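Local coordinates for protein chorismate synthase (Aquifex aeolicus, PDB 1Q1L) that probably catalyses, with reduced FMN as cofactor, the anti-1,4-elimination of phosphate from 5-enolpyruvylshikimate-3-phosphate that yields chorismate, the branch point of aromatic amino acid biosynthesis, at residues 166-171 with 176-181; 202-207 with 211-216; 215-220 with 225-230. One frame throughout, in Å; residues are numbered along the deposited sequence.

Contact 1: residues 166-171 with 176-181; sequences FVVSIG and EELKDK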
ATOM      1  N   PHE A 166      25.616  15.888 -10.704  1.00 28.43           N
ATOM      2  CA  PHE A 166      26.922  16.502 -10.498  1.00 31.02           C
ATOM      3  C   PHE A 166      26.868  17.383  -9.268  1.00 30.24           C
ATOM      4  O   PHE A 166      25.816  17.927  -8.935  1.00 32.91           O
ATOM      5  CB  PHE A 166      27.333  17.317 -11.735  1.00 29.68           C
ATOM      6  CG  PHE A 166      26.258  18.225 -12.249  1.00 28.93           C
ATOM      7  CD1 PHE A 166      26.001  19.444 -11.632  1.00 31.53           C
ATOM      8  CD2 PHE A 166      25.472  17.842 -13.330  1.00 29.83           C
ATOM      9  CE1 PHE A 166      24.970  20.266 -12.086  1.00 30.47           C
ATOM     10  CE2 PHE A 166      24.440  18.654 -13.788  1.00 29.09           C
ATOM     11  CZ  PHE A 166      24.191  19.865 -13.166  1.00 30.87           C
ATOM     12  N   VAL A 167      28.001  17.512  -8.587  1.00 33.14           N
ATOM     13  CA  VAL A 167      28.084  18.326  -7.381  1.00 32.15           C
ATOM     14  C   VAL A 167      28.198  19.804  -7.745  1.00 34.74           C
ATOM     15  O   VAL A 167      28.897  20.163  -8.689  1.00 33.93           O
ATOM     16  CB  VAL A 167      29.305  17.909  -6.534  1.00 32.64           C
ATOM     17  CG1 VAL A 167      29.406  18.779  -5.292  1.00 33.71           C
ATOM     18  CG2 VAL A 167      29.187  16.442  -6.151  1.00 32.30           C
ATOM     19  N   VAL A 168      27.509  20.661  -6.995  1.00 36.17           N
ATOM     20  CA  VAL A 168      27.550  22.093  -7.264  1.00 37.04           C
ATOM     21  C   VAL A 168      28.179  22.891  -6.123  1.00 38.00           C
ATOM     22  O   VAL A 168      28.463  24.082  -6.272  1.00 37.98           O
ATOM     23  CB  VAL A 168      26.141  22.649  -7.546  1.00 35.40           C
ATOM     24  CG1 VAL A 168      25.543  21.949  -8.753  1.00 35.50           C
ATOM     25  CG2 VAL A 168      25.258  22.468  -6.332  1.00 37.22           C
ATOM     26  N   SER A 169      28.395  22.233  -4.988  1.00 37.47           N
ATOM     27  CA  SER A 169      29.002  22.892  -3.839  1.00 38.55           C
ATOM     28  C   SER A 169      29.424  21.893  -2.772  1.00 39.57           C
ATOM     29  O   SER A 169      28.744  20.894  -2.535  1.00 38.95           O
ATOM     30  CB  SER A 169      28.029  23.905  -3.226  1.00 39.86           C
ATOM     31  OG  SER A 169      26.928  23.256  -2.614  1.00 40.99           O
ATOM     32  N   ILE A 170      30.567  22.165  -2.151  1.00 39.56           N
ATOM     33  CA  ILE A 170      31.110  21.341  -1.073  1.00 39.50           C
ATOM     34  C   ILE A 170      31.560  22.343  -0.030  1.00 41.00           C
ATOM     35  O   ILE A 170      32.454  23.151  -0.288  1.00 42.02           O
ATOM     36  CB  ILE A 170      32.339  20.522  -1.516  1.00 38.78           C
ATOM     37  CG1 ILE A 170      31.939  19.498  -2.573  1.00 37.67           C
ATOM     38  CG2 ILE A 170      32.947  19.809  -0.313  1.00 37.46           C
ATOM     39  CD1 ILE A 170      33.092  18.626  -3.036  1.00 37.79           C
ATOM     40  N   GLY A 171      30.942  22.303   1.142  1.00 42.95           N
ATOM     41  CA  GLY A 171      31.304  23.251   2.177  1.00 44.42           C
ATOM     42  C   GLY A 171      30.899  24.630   1.702  1.00 45.92           C
ATOM     43  O   GLY A 171      29.854  24.781   1.068  1.00 45.13           O
ATOM     44  N   GLU A 176      31.004  28.199  -9.092  1.00 40.99           N
ATOM     45  CA  GLU A 176      30.491  29.481  -9.557  1.00 39.84           C
ATOM     46  C   GLU A 176      29.931  29.498 -10.971  1.00 38.77           C
ATOM     47  O   GLU A 176      28.997  30.243 -11.257  1.00 36.38           O
ATOM     48  CB  GLU A 176      31.582  30.541  -9.410  1.00 43.75           C
ATOM     49  CG  GLU A 176      32.130  30.642  -7.991  1.00 45.31           C
ATOM     50  CD  GLU A 176      31.066  31.019  -6.969  1.00 46.89           C
ATOM     51  OE1 GLU A 176      31.388  31.050  -5.763  1.00 47.79           O
ATOM     52  OE2 GLU A 176      29.911  31.291  -7.365  1.00 48.58           O
ATOM     53  N   GLU A 177      30.491  28.681 -11.856  1.00 38.54           N
ATOM     54  CA  GLU A 177      30.008  28.631 -13.228  1.00 39.37           C
ATOM     55  C   GLU A 177      28.550  28.192 -13.323  1.00 39.43           C
ATOM     56  O   GLU A 177      27.893  28.438 -14.332  1.00 39.15           O
ATOM     57  CB  GLU A 177      30.860  27.673 -14.070  1.00 41.86           C
ATOM     58  CG  GLU A 177      32.308  28.097 -14.230  1.00 45.07           C
ATOM     59  CD  GLU A 177      33.199  27.576 -13.125  1.00 46.85           C
ATOM     60  OE1 GLU A 177      32.740  27.502 -11.966  1.00 49.39           O
ATOM     61  OE2 GLU A 177      34.368  27.248 -13.418  1.00 50.82           O
ATOM     62  N   LEU A 178      28.037  27.559 -12.272  1.00 38.02           N
ATOM     63  CA  LEU A 178      26.660  27.062 -12.297  1.00 41.15           C
ATOM     64  C   LEU A 178      25.632  27.880 -11.525  1.00 40.58           C
ATOM     65  O   LEU A 178      24.523  27.404 -11.285  1.00 41.13           O
ATOM     66  CB  LEU A 178      26.629  25.615 -11.795  1.00 39.40           C
ATOM     67  CG  LEU A 178      27.610  24.670 -12.494  1.00 42.37           C
ATOM     68  CD1 LEU A 178      27.528  23.276 -11.875  1.00 43.98           C
ATOM     69  CD2 LEU A 178      27.291  24.620 -13.976  1.00 42.36           C
ATOM     70  N   LYS A 179      25.988  29.101 -11.143  1.00 40.13           N
ATOM     71  CA  LYS A 179      25.067  29.959 -10.400  1.00 42.02           C
ATOM     72  C   LYS A 179      23.873  30.360 -11.270  1.00 40.33           C
ATOM     73  O   LYS A 179      22.761  30.520 -10.775  1.00 42.31           O
ATOM     74  CB  LYS A 179      25.798  31.212  -9.904  1.00 44.16           C
ATOM     75  CG  LYS A 179      26.999  30.937  -9.006  1.00 46.97           C
ATOM     76  CD  LYS A 179      26.701  31.244  -7.542  1.00 49.88           C
ATOM     77  CE  LYS A 179      25.955  30.115  -6.857  1.00 51.08           C
ATOM     78  NZ  LYS A 179      26.821  28.916  -6.693  1.00 54.27           N
ATOM     79  N   ASP A 180      24.110  30.539 -12.565  1.00 40.34           N
ATOM     80  CA  ASP A 180      23.046  30.891 -13.506  1.00 41.07           C
ATOM     81  C   ASP A 180      22.382  29.555 -13.862  1.00 40.33           C
ATOM     82  O   ASP A 180      23.018  28.683 -14.444  1.00 40.45           O
ATOM     83  CB  ASP A 180      23.657  31.546 -14.751  1.00 43.51           C
ATOM     84  CG  ASP A 180      22.618  31.918 -15.796  1.00 48.41           C
ATOM     85  OD1 ASP A 180      22.982  32.632 -16.755  1.00 52.50           O
ATOM     86  OD2 ASP A 180      21.445  31.499 -15.675  1.00 49.11           O
ATOM     87  N   LYS A 181      21.110  29.399 -13.510  1.00 38.71           N
ATOM     88  CA  LYS A 181      20.401  28.138 -13.748  1.00 37.53           C
ATOM     89  C   LYS A 181      19.676  27.974 -15.078  1.00 37.35           C
ATOM     90  O   LYS A 181      18.767  27.148 -15.198  1.00 36.53           O
ATOM     91  CB  LYS A 181      19.414  27.887 -12.606  1.00 35.59           C
ATOM     92  CG  LYS A 181      20.060  27.836 -11.238  1.00 33.58           C
ATOM     93  CD  LYS A 181      21.175  26.797 -11.194  1.00 34.11           C
ATOM     94  CE  LYS A 181      21.825  26.750  -9.825  1.00 31.36           C
ATOM     95  NZ  LYS A 181      22.937  25.765  -9.809  1.00 28.26           N
TER
HETATM   96  O   HOH W   1      27.276  26.223  -7.583  1.00 53.07           O

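Contact 2: residues 202-207 with 211-216; sequences LRIPFP and EEFKTY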
ATOM      1  N   LEU A 202      35.629  14.540  -7.360  1.00 43.34           N
ATOM      2  CA  LEU A 202      34.578  15.047  -6.482  1.00 41.72           C
ATOM      3  C   LEU A 202      33.265  15.188  -7.253  1.00 40.96           C
ATOM      4  O   LEU A 202      32.296  15.766  -6.757  1.00 41.97           O
ATOM      5  CB  LEU A 202      34.982  16.409  -5.913  1.00 42.58           C
ATOM      6  CG  LEU A 202      36.233  16.454  -5.026  1.00 42.96           C
ATOM      7  CD1 LEU A 202      36.706  17.890  -4.897  1.00 42.03           C
ATOM      8  CD2 LEU A 202      35.927  15.856  -3.656  1.00 41.95           C
ATOM      9  N   ARG A 203      33.248  14.665  -8.474  1.00 38.17           N
ATOM     10  CA  ARG A 203      32.069  14.719  -9.331  1.00 38.67           C
ATOM     11  C   ARG A 203      31.572  16.143  -9.583  1.00 38.71           C
ATOM     12  O   ARG A 203      30.360  16.382  -9.676  1.00 39.15           O
ATOM     13  CB  ARG A 203      30.934  13.866  -8.746  1.00 38.11           C
ATOM     14  CG  ARG A 203      31.193  12.348  -8.727  1.00 39.64           C
ATOM     15  CD  ARG A 203      30.219  11.625  -9.656  1.00 40.05           C
ATOM     16  NE  ARG A 203      28.880  12.151  -9.444  1.00 41.41           N
ATOM     17  CZ  ARG A 203      28.016  12.444 -10.404  1.00 40.35           C
ATOM     18  NH1 ARG A 203      28.320  12.258 -11.682  1.00 38.77           N
ATOM     19  NH2 ARG A 203      26.848  12.968 -10.080  1.00 44.55           N
ATOM     20  N   ILE A 204      32.503  17.091  -9.676  1.00 37.06           N
ATOM     21  CA  ILE A 204      32.138  18.470  -9.979  1.00 37.34           C
ATOM     22  C   ILE A 204      32.222  18.612 -11.500  1.00 36.36           C
ATOM     23  O   ILE A 204      33.062  17.986 -12.143  1.00 37.32           O
ATOM     24  CB  ILE A 204      33.077  19.494  -9.289  1.00 38.39           C
ATOM     25  CG1 ILE A 204      34.538  19.117  -9.529  1.00 40.52           C
ATOM     26  CG2 ILE A 204      32.767  19.561  -7.802  1.00 37.85           C
ATOM     27  CD1 ILE A 204      35.525  20.110  -8.929  1.00 43.34           C
ATOM     28  N   PRO A 205      31.339  19.426 -12.095  1.00 35.84           N
ATOM     29  CA  PRO A 205      31.275  19.668 -13.539  1.00 37.66           C
ATOM     30  C   PRO A 205      32.545  20.212 -14.207  1.00 40.25           C
ATOM     31  O   PRO A 205      32.634  20.229 -15.430  1.00 41.56           O
ATOM     32  CB  PRO A 205      30.109  20.649 -13.668  1.00 37.76           C
ATOM     33  CG  PRO A 205      29.281  20.365 -12.480  1.00 35.21           C
ATOM     34  CD  PRO A 205      30.296  20.196 -11.402  1.00 35.51           C
ATOM     35  N   PHE A 206      33.513  20.666 -13.418  1.00 43.21           N
ATOM     36  CA  PHE A 206      34.752  21.205 -13.978  1.00 45.45           C
ATOM     37  C   PHE A 206      35.964  20.594 -13.286  1.00 47.30           C
ATOM     38  O   PHE A 206      36.506  21.168 -12.342  1.00 48.40           O
ATOM     39  CB  PHE A 206      34.773  22.731 -13.835  1.00 44.33           C
ATOM     40  CG  PHE A 206      33.586  23.411 -14.460  1.00 45.45           C
ATOM     41  CD1 PHE A 206      32.361  23.447 -13.803  1.00 45.58           C
ATOM     42  CD2 PHE A 206      33.679  23.978 -15.726  1.00 44.74           C
ATOM     43  CE1 PHE A 206      31.247  24.035 -14.396  1.00 44.96           C
ATOM     44  CE2 PHE A 206      32.570  24.568 -16.329  1.00 45.93           C
ATOM     45  CZ  PHE A 206      31.352  24.596 -15.662  1.00 45.36           C
ATOM     46  N   PRO A 207      36.413  19.419 -13.759  1.00 49.00           N
ATOM     47  CA  PRO A 207      37.562  18.715 -13.187  1.00 51.57           C
ATOM     48  C   PRO A 207      38.798  19.576 -12.933  1.00 53.61           C
ATOM     49  O   PRO A 207      39.527  19.345 -11.967  1.00 54.56           O
ATOM     50  CB  PRO A 207      37.819  17.601 -14.200  1.00 51.14           C
ATOM     51  CG  PRO A 207      36.447  17.300 -14.708  1.00 49.37           C
ATOM     52  CD  PRO A 207      35.890  18.690 -14.926  1.00 49.06           C
ATOM     53  N   GLU A 211      41.806  20.115  -8.120  1.00 60.35           N
ATOM     54  CA  GLU A 211      42.934  20.484  -7.270  1.00 60.32           C
ATOM     55  C   GLU A 211      42.551  21.631  -6.345  1.00 59.27           C
ATOM     56  O   GLU A 211      42.870  21.615  -5.155  1.00 58.68           O
ATOM     57  CB  GLU A 211      44.129  20.888  -8.132  1.00 61.74           C
ATOM     58  CG  GLU A 211      44.526  19.830  -9.147  1.00 65.23           C
ATOM     59  CD  GLU A 211      44.723  18.468  -8.514  1.00 67.48           C
ATOM     60  OE1 GLU A 211      45.555  18.359  -7.585  1.00 68.57           O
ATOM     61  OE2 GLU A 211      44.045  17.509  -8.946  1.00 68.56           O
ATOM     62  N   GLU A 212      41.862  22.621  -6.901  1.00 58.55           N
ATOM     63  CA  GLU A 212      41.422  23.774  -6.131  1.00 58.84           C
ATOM     64  C   GLU A 212      40.519  23.330  -4.985  1.00 59.16           C
ATOM     65  O   GLU A 212      40.697  23.753  -3.841  1.00 58.29           O
ATOM     66  CB  GLU A 212      40.671  24.750  -7.035  1.00 60.84           C
ATOM     67  CG  GLU A 212      40.168  25.993  -6.321  1.00 62.77           C
ATOM     68  CD  GLU A 212      39.422  26.926  -7.249  1.00 64.83           C
ATOM     69  OE1 GLU A 212      38.964  27.991  -6.783  1.00 66.41           O
ATOM     70  OE2 GLU A 212      39.296  26.597  -8.447  1.00 66.65           O
ATOM     71  N   PHE A 213      39.546  22.475  -5.294  1.00 58.92           N
ATOM     72  CA  PHE A 213      38.631  21.976  -4.273  1.00 58.77           C
ATOM     73  C   PHE A 213      39.348  21.080  -3.272  1.00 59.13           C
ATOM     74  O   PHE A 213      39.104  21.168  -2.069  1.00 59.00           O
ATOM     75  CB  PHE A 213      37.469  21.205  -4.909  1.00 56.94           C
ATOM     76  CG  PHE A 213      36.301  22.072  -5.287  1.00 54.70           C
ATOM     77  CD1 PHE A 213      36.335  22.849  -6.439  1.00 54.20           C
ATOM     78  CD2 PHE A 213      35.179  22.138  -4.467  1.00 54.09           C
ATOM     79  CE1 PHE A 213      35.268  23.681  -6.769  1.00 54.07           C
ATOM     80  CE2 PHE A 213      34.110  22.964  -4.785  1.00 53.42           C
ATOM     81  CZ  PHE A 213      34.152  23.738  -5.939  1.00 54.56           C
ATOM     82  N   LYS A 214      40.230  20.221  -3.771  1.00 60.06           N
ATOM     83  CA  LYS A 214      40.980  19.316  -2.909  1.00 61.83           C
ATOM     84  C   LYS A 214      41.769  20.107  -1.869  1.00 62.72           C
ATOM     85  O   LYS A 214      42.020  19.624  -0.769  1.00 62.97           O
ATOM     86  CB  LYS A 214      41.934  18.456  -3.739  1.00 62.03           C
ATOM     87  CG  LYS A 214      41.268  17.736  -4.899  1.00 63.58           C
ATOM     88  CD  LYS A 214      41.631  16.261  -4.934  1.00 64.34           C
ATOM     89  CE  LYS A 214      43.124  16.041  -5.119  1.00 65.98           C
ATOM     90  NZ  LYS A 214      43.478  14.590  -5.108  1.00 65.08           N
ATOM     91  N   THR A 215      42.156  21.327  -2.226  1.00 64.01           N
ATOM     92  CA  THR A 215      42.908  22.180  -1.317  1.00 65.03           C
ATOM     93  C   THR A 215      42.003  22.669  -0.191  1.00 65.03           C
ATOM     94  O   THR A 215      42.305  22.480   0.988  1.00 65.77           O
ATOM     95  CB  THR A 215      43.496  23.400  -2.058  1.00 65.93           C
ATOM     96  OG1 THR A 215      44.471  22.952  -3.009  1.00 67.11           O
ATOM     97  CG2 THR A 215      44.150  24.363  -1.074  1.00 65.64           C
ATOM     98  N   TYR A 216      40.894  23.301  -0.562  1.00 64.67           N
ATOM     99  CA  TYR A 216      39.939  23.805   0.418  1.00 63.48           C
ATOM    100  C   TYR A 216      39.574  22.704   1.404  1.00 63.61           C
ATOM    101  O   TYR A 216      39.556  22.917   2.616  1.00 63.14           O
ATOM    102  CB  TYR A 216      38.670  24.289  -0.284  1.00 62.44           C
ATOM    103  CG  TYR A 216      37.523  24.575   0.659  1.00 61.25           C
ATOM    104  CD1 TYR A 216      37.517  25.716   1.461  1.00 61.05           C
ATOM    105  CD2 TYR A 216      36.438  23.701   0.751  1.00 60.12           C
ATOM    106  CE1 TYR A 216      36.458  25.983   2.330  1.00 60.28           C
ATOM    107  CE2 TYR A 216      35.375  23.958   1.615  1.00 59.19           C
ATOM    108  CZ  TYR A 216      35.390  25.099   2.398  1.00 59.51           C
ATOM    109  OH  TYR A 216      34.331  25.368   3.237  1.00 58.54           O
TER

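Contact 3: residues 215-220 with 225-230; sequences TYIDEV and ESLGGV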
ATOM      1  N   THR A 215      42.156  21.327  -2.226  1.00 64.01           N
ATOM      2  CA  THR A 215      42.908  22.180  -1.317  1.00 65.03           C
ATOM      3  C   THR A 215      42.003  22.669  -0.191  1.00 65.03           C
ATOM      4  O   THR A 215      42.305  22.480   0.988  1.00 65.77           O
ATOM      5  CB  THR A 215      43.496  23.400  -2.058  1.00 65.93           C
ATOM      6  OG1 THR A 215      44.471  22.952  -3.009  1.00 67.11           O
ATOM      7  CG2 THR A 215      44.150  24.363  -1.074  1.00 65.64           C
ATOM      8  N   TYR A 216      40.894  23.301  -0.562  1.00 64.67           N
ATOM      9  CA  TYR A 216      39.939  23.805   0.418  1.00 63.48           C
ATOM     10  C   TYR A 216      39.574  22.704   1.404  1.00 63.61           C
ATOM     11  O   TYR A 216      39.556  22.917   2.616  1.00 63.14           O
ATOM     12  CB  TYR A 216      38.670  24.289  -0.284  1.00 62.44           C
ATOM     13  CG  TYR A 216      37.523  24.575   0.659  1.00 61.25           C
ATOM     14  CD1 TYR A 216      37.517  25.716   1.461  1.00 61.05           C
ATOM     15  CD2 TYR A 216      36.438  23.701   0.751  1.00 60.12           C
ATOM     16  CE1 TYR A 216      36.458  25.983   2.330  1.00 60.28           C
ATOM     17  CE2 TYR A 216      35.375  23.958   1.615  1.00 59.19           C
ATOM     18  CZ  TYR A 216      35.390  25.099   2.398  1.00 59.51           C
ATOM     19  OH  TYR A 216      34.331  25.368   3.237  1.00 58.54           O
ATOM     20  N   ILE A 217      39.276  21.524   0.869  1.00 63.89           N
ATOM     21  CA  ILE A 217      38.894  20.386   1.688  1.00 64.39           C
ATOM     22  C   ILE A 217      39.945  20.066   2.745  1.00 65.80           C
ATOM     23  O   ILE A 217      39.662  20.130   3.940  1.00 66.11           O
ATOM     24  CB  ILE A 217      38.631  19.141   0.809  1.00 63.26           C
ATOM     25  CG1 ILE A 217      37.422  19.404  -0.097  1.00 62.35           C
ATOM     26  CG2 ILE A 217      38.383  17.920   1.683  1.00 63.30           C
ATOM     27  CD1 ILE A 217      37.064  18.256  -1.010  1.00 61.09           C
ATOM     28  N   ASP A 218      41.155  19.727   2.309  1.00 67.46           N
ATOM     29  CA  ASP A 218      42.231  19.408   3.241  1.00 68.50           C
ATOM     30  C   ASP A 218      42.425  20.569   4.207  1.00 69.40           C
ATOM     31  O   ASP A 218      42.708  20.371   5.388  1.00 68.99           O
ATOM     32  CB  ASP A 218      43.533  19.147   2.484  1.00 69.82           C
ATOM     33  CG  ASP A 218      43.415  17.992   1.510  1.00 70.62           C
ATOM     34  OD1 ASP A 218      42.990  16.897   1.933  1.00 72.29           O
ATOM     35  OD2 ASP A 218      43.753  18.177   0.323  1.00 71.05           O
ATOM     36  N   GLU A 219      42.267  21.782   3.690  1.00 70.77           N
ATOM     37  CA  GLU A 219      42.405  22.994   4.488  1.00 71.88           C
ATOM     38  C   GLU A 219      41.392  22.984   5.631  1.00 72.56           C
ATOM     39  O   GLU A 219      41.601  23.618   6.666  1.00 73.64           O
ATOM     40  CB  GLU A 219      42.177  24.223   3.601  1.00 72.86           C
ATOM     41  CG  GLU A 219      42.136  25.554   4.338  1.00 74.74           C
ATOM     42  CD  GLU A 219      41.822  26.717   3.408  1.00 77.03           C
ATOM     43  OE1 GLU A 219      42.631  26.985   2.495  1.00 77.09           O
ATOM     44  OE2 GLU A 219      40.761  27.359   3.588  1.00 77.13           O
ATOM     45  N   VAL A 220      40.296  22.257   5.433  1.00 71.90           N
ATOM     46  CA  VAL A 220      39.239  22.159   6.433  1.00 71.16           C
ATOM     47  C   VAL A 220      39.386  20.912   7.296  1.00 71.15           C
ATOM     48  O   VAL A 220      39.181  20.962   8.509  1.00 70.59           O
ATOM     49  CB  VAL A 220      37.845  22.134   5.763  1.00 71.60           C
ATOM     50  CG1 VAL A 220      36.767  21.828   6.797  1.00 70.54           C
ATOM     51  CG2 VAL A 220      37.569  23.472   5.089  1.00 70.01           C
ATOM     52  N   GLU A 225      37.217  19.253  10.904  1.00 63.18           N
ATOM     53  CA  GLU A 225      35.882  19.679  10.507  1.00 60.46           C
ATOM     54  C   GLU A 225      35.360  18.855   9.338  1.00 57.63           C
ATOM     55  O   GLU A 225      36.116  18.494   8.436  1.00 57.33           O
ATOM     56  CB  GLU A 225      35.898  21.162  10.130  1.00 61.41           C
ATOM     57  CG  GLU A 225      36.105  22.092  11.313  1.00 62.99           C
ATOM     58  CD  GLU A 225      34.846  22.272  12.142  1.00 65.21           C
ATOM     59  OE1 GLU A 225      34.155  21.263  12.413  1.00 65.32           O
ATOM     60  OE2 GLU A 225      34.550  23.425  12.528  1.00 65.40           O
ATOM     61  N   SER A 226      34.066  18.554   9.368  1.00 54.47           N
ATOM     62  CA  SER A 226      33.429  17.781   8.309  1.00 51.19           C
ATOM     63  C   SER A 226      32.682  18.729   7.373  1.00 48.39           C
ATOM     64  O   SER A 226      32.304  19.830   7.767  1.00 47.45           O
ATOM     65  CB  SER A 226      32.468  16.748   8.904  1.00 49.47           C
ATOM     66  OG  SER A 226      31.546  17.350   9.798  1.00 49.28           O
ATOM     67  N   LEU A 227      32.467  18.291   6.136  1.00 46.66           N
ATOM     68  CA  LEU A 227      31.794  19.115   5.139  1.00 44.93           C
ATOM     69  C   LEU A 227      30.508  18.529   4.568  1.00 43.28           C
ATOM     70  O   LEU A 227      30.342  17.316   4.472  1.00 43.10           O
ATOM     71  CB  LEU A 227      32.763  19.402   3.990  1.00 44.97           C
ATOM     72  CG  LEU A 227      33.405  20.790   3.859  1.00 47.25           C
ATOM     73  CD1 LEU A 227      33.409  21.534   5.179  1.00 44.05           C
ATOM     74  CD2 LEU A 227      34.818  20.609   3.314  1.00 46.30           C
ATOM     75  N   GLY A 228      29.596  19.419   4.196  1.00 42.22           N
ATOM     76  CA  GLY A 228      28.341  19.011   3.599  1.00 38.69           C
ATOM     77  C   GLY A 228      28.435  19.371   2.131  1.00 37.23           C
ATOM     78  O   GLY A 228      29.520  19.689   1.641  1.00 37.22           O
ATOM     79  N   GLY A 229      27.316  19.335   1.419  1.00 34.59           N
ATOM     80  CA  GLY A 229      27.357  19.671   0.010  1.00 32.18           C
ATOM     81  C   GLY A 229      26.002  19.689  -0.661  1.00 32.18           C
ATOM     82  O   GLY A 229      24.989  19.290  -0.081  1.00 29.61           O
ATOM     83  N   VAL A 230      25.987  20.159  -1.900  1.00 31.27           N
ATOM     84  CA  VAL A 230      24.762  20.230  -2.671  1.00 30.54           C
ATOM     85  C   VAL A 230      25.013  19.680  -4.059  1.00 30.33           C
ATOM     86  O   VAL A 230      26.057  19.942  -4.663  1.00 32.05           O
ATOM     87  CB  VAL A 230      24.272  21.687  -2.800  1.00 30.07           C
ATOM     88  CG1 VAL A 230      23.054  21.744  -3.699  1.00 27.13           C
ATOM     89  CG2 VAL A 230      23.953  22.254  -1.424  1.00 27.42           C
TER

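Contact 1: residues 166-171 with 176-181
Leu178 sets one methyl, CD1, against both Phe166 and Val168, two residues that project from the same side of strand 162-170 in an antiparallel sheet of the beta-alpha-beta sandwich. That single methyl does the work: it lies 4.0 Å from Phe166 CE1 and 3.9 Å from Val168 CG1. It meets the phenyl ring obliquely, whereas the valine and leucine side chains cross at about a right angle. Phe166 holds its ring here with CG between the backbone N and the carbonyl carbon (chi1 48°), and Tyr193 of helix 187-197 packs edge-to-face against it. Pro205, in the loop after helix 187-197, touches both Phe166 and Leu178 and belongs to the same apolar cluster.

The polar links are outside this core. Val168 and Ser169 together face Val230 of the neighbouring strand, a classic beta bulge. From the bulge, Val168 O accepts a bond from a water (2.8 Å), and the same water accepts from Lys179 NZ, bridging strand and loop. The loop itself is braced by Lys181, whose ammonium also forms a salt bridge with Glu232 on strand 229-236. Lys181 NZ donates to Leu178 O at 2.7 Å, tilted 29° from the carbonyl plane.

Contact 2: residues 202-207 with 211-216
Phe213 reaches from helix 210-221 toward the loop 202-207, and its contacts change from CB outward. CB itself meets Leu202 CD1 at 3.4 Å, a close approach for two aliphatic carbons. Beyond CG the ring takes over: CD1 lies 3.8 Å from Ile204 CD1, and CE1, the next atom along that side, is 4.2 Å from the same methyl. Both aliphatic side chains cross the phenylalanine obliquely, Leu202 at its root and Ile204 farther out. With chi1 at 49°, CG1 of Ile204 is tucked over its own backbone, and the chain then runs straight out to CD1. The ring also has a cation-pi partner in Lys173.

One turn of the helix beside this apolar patch carries a carbonyl with two donors: Glu211 O accepts hydrogen bonds from both Thr215 N and Thr215 OG1, each at 3.0 Å, and they arrive from opposite faces of the carbonyl plane. Lys214 borders the contact, its ammonium engaged in a salt bridge with Glu201.

The loop lies where three elements meet: Leu202 touches Ile170 and Ile204 touches Val167 on strand 162-170, Arg203 and Pro205 pack on helix 187-197, and Phe213 brings helix 210-221 against the loop.

Contact 3: residues 215-220 with 225-230
Leu227 is the bump here, settling into the shallow groove formed on helix 210-221 by Tyr216, Ile217 and Val220. CD2 fits beside the tyrosine ring, 3.8 Å from Tyr216 CE2 in an oblique approach, and more loosely reaches Ile217 CG1 at 4.5 Å. CD1 makes the closer approach to the valine: Leu227 and Val220 meet tip to tip, with CD1 3.7 Å from Val220 CG1.

Val220 CG1 serves a second neighbour, Glu225 CB, at 3.5 Å. With chi1 at 172°, CG1 points away from its backbone N and touches both. The other branch, CG2, lies 3.8 Å above the Tyr216 plane, offset toward the rim of the ring, lining part of one face from within the helix. Tyr216 OH is tied to Gln172 N. Glu225 bends at chi2, carrying its carboxylate away from the helix to Ser283 of the second subunit; Phe281 of that subunit packs on Val220, Glu225 and Leu227.

This is a helix-to-strand connection: helix 210-221 turns back through a loop into strand 229-236 of the antiparallel sheet, at a subunit interface of the homotetramer. Ser226 OG, hydrogen-bonded to Ile326 O and Thr328 OG1, links it to residues of the predicted FMN site.

In the fold
Contact 1 closes before contact 2 opens, and contact 3 starts on the stretch where contact 2 ends. Their centres are about 11 Å apart between contacts 1 and 2, 11 Å between 2 and 3, and 15 Å between 1 and 3. Strand 162-170 of contact 1 neighbours strand 229-236, which contact 3 leads into, in the same sheet. On the other side, Val167 N probably hydrogen-bonds to Arg203 O, fastening the loop of contact 2 to the strand. Contacts 2 and 3 share Thr215 and Tyr216 on helix 210-221. The three therefore build one continuous region, from an outer part of the five-stranded sheet through its covering loops and helix to the subunit interface.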